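Local coordinates for staphylococcal nuclease domain-containing protein 1 (Drosophila melanogaster, PDB 2WAC) that cleaves DNA and RNA as an endonuclease, associates with the RNA-induced silencing complex and, through its Tudor domain, binds peptides carrying symmetrically dimethylated arginines, at residues 121-124 and 129-132. Sequence-based numbering, arbitrary orientation.
Sequences VALP and DKEE
A strand-to-helix turn in the staphylococcal-nuclease-like part of this Tudor-SN fragment brings Pro124 and Leu123, just past strand 121-122, against Asp129 and Lys130 in the first turn of helix 127-141. The chain turns back here, and the CA atoms of Pro124 and Lys130 come within 5.7 Å of each other. The ring of the buried Pro124 carries most of the apolar part: Pro124 CG sits 3.5 Å from the carbonyl carbon of Asp129, and the same ring atom lies 3.6 Å from Asp129 CB, so the pyrrolidine rests on both the backbone and the side-chain root of the helix residue. Leu123 adds a looser contact from CD2, 4.1 Å from Lys130 O. The leucine also touches Leu16, while Ala122 pairs through its backbone with Leu183 of strand 183-184.

The polar part belongs to Lys130. Its CG stands anti to its own carbonyl carbon, beside the backbone N (chi1 -80°), and the chain then runs extended until it bends at the last torsion (chi4 73°), passing alongside the carbonyl of Pro124 with Lys130 CG 3.5 Å and CE 3.6 Å from Pro124 O. That curl turns the ammonium back onto the turn, where it also makes a weak hydrogen bond to Thr125 O. The stronger bond, Lys130 NZ to Pro124 O, is 2.8 Å long and lies in the carbonyl plane, at a C=O...N angle of 151°.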
loop_
_atom_site.group_PDB
_atom_site.type_symbol
_atom_site.label_atom_id
_atom_site.label_comp_id
_atom_site.label_asym_id
_atom_site.label_seq_id
_atom_site.Cartn_x
_atom_site.Cartn_y
_atom_site.Cartn_z
ATOM N N VAL A 121 -14.492 2.353 -1.763
ATOM C CA VAL A 121 -14.556 1.127 -2.556
ATOM C C VAL A 121 -14.733 -0.089 -1.645
ATOM O O VAL A 121 -13.991 -0.258 -0.674
ATOM C CB VAL A 121 -13.293 0.973 -3.453
ATOM C CG1 VAL A 121 -13.127 -0.453 -3.946
ATOM C CG2 VAL A 121 -13.350 1.938 -4.633
ATOM N N ALA A 122 -15.731 -0.915 -1.952
ATOM C CA ALA A 122 -15.931 -2.185 -1.259
ATOM C C ALA A 122 -15.772 -3.336 -2.246
ATOM O O ALA A 122 -16.305 -3.282 -3.356
ATOM C CB ALA A 122 -17.305 -2.229 -0.599
ATOM N N LEU A 123 -15.030 -4.367 -1.844
ATOM C CA LEU A 123 -14.858 -5.563 -2.672
ATOM C C LEU A 123 -16.188 -6.295 -2.874
ATOM O O LEU A 123 -17.047 -6.265 -1.990
ATOM C CB LEU A 123 -13.826 -6.514 -2.057
ATOM C CG LEU A 123 -12.331 -6.262 -2.274
ATOM C CD1 LEU A 123 -11.544 -7.275 -1.471
ATOM C CD2 LEU A 123 -11.939 -6.333 -3.750
ATOM N N PRO A 124 -16.366 -6.945 -4.043
ATOM C CA PRO A 124 -17.603 -7.685 -4.340
ATOM C C PRO A 124 -17.781 -8.946 -3.483
ATOM O O PRO A 124 -16.841 -9.370 -2.807
ATOM C CB PRO A 124 -17.440 -8.057 -5.818
ATOM C CG PRO A 124 -15.972 -8.071 -6.040
ATOM C CD PRO A 124 -15.411 -7.001 -5.166
ATOM N N ASP A 129 -14.723 -12.671 -8.278
ATOM C CA ASP A 129 -14.923 -11.250 -8.550
ATOM C C ASP A 129 -13.933 -10.405 -7.742
ATOM O O ASP A 129 -13.444 -9.384 -8.229
ATOM C CB ASP A 129 -16.368 -10.839 -8.247
ATOM C CG ASP A 129 -17.371 -11.428 -9.230
ATOM O OD1 ASP A 129 -16.958 -11.913 -10.304
ATOM O OD2 ASP A 129 -18.584 -11.401 -8.928
ATOM N N LYS A 130 -13.647 -10.842 -6.514
ATOM C CA LYS A 130 -12.637 -10.210 -5.658
ATOM C C LYS A 130 -11.262 -10.185 -6.329
ATOM O O LYS A 130 -10.610 -9.139 -6.378
ATOM C CB LYS A 130 -12.529 -10.932 -4.308
ATOM C CG LYS A 130 -13.603 -10.589 -3.285
ATOM C CD LYS A 130 -13.462 -11.477 -2.048
ATOM C CE LYS A 130 -14.305 -10.978 -0.880
ATOM N NZ LYS A 130 -15.767 -11.222 -1.067
ATOM N N GLU A 131 -10.836 -11.344 -6.839
ATOM C CA GLU A 131 -9.537 -11.499 -7.508
ATOM C C GLU A 131 -9.398 -10.565 -8.705
ATOM O O GLU A 131 -8.366 -9.911 -8.875
ATOM C CB GLU A 131 -9.340 -12.937 -8.001
ATOM C CG GLU A 131 -9.470 -14.033 -6.959
ATOM C CD GLU A 131 -9.234 -15.410 -7.555
ATOM O OE1 GLU A 131 -8.113 -15.664 -8.047
ATOM O OE2 GLU A 131 -10.168 -16.242 -7.531
ATOM N N GLU A 132 -10.439 -10.525 -9.535
ATOM C CA GLU A 132 -10.457 -9.685 -10.728
ATOM C C GLU A 132 -10.346 -8.201 -10.380
ATOM O O GLU A 132 -9.645 -7.453 -11.062
ATOM C CB GLU A 132 -11.703 -9.972 -11.580
ATOM C CG GLU A 132 -11.855 -9.117 -12.851
ATOM C CD GLU A 132 -10.629 -9.124 -13.769
ATOM O OE1 GLU A 132 -9.733 -9.986 -13.611
ATOM O OE2 GLU A 132 -10.565 -8.256 -14.666
#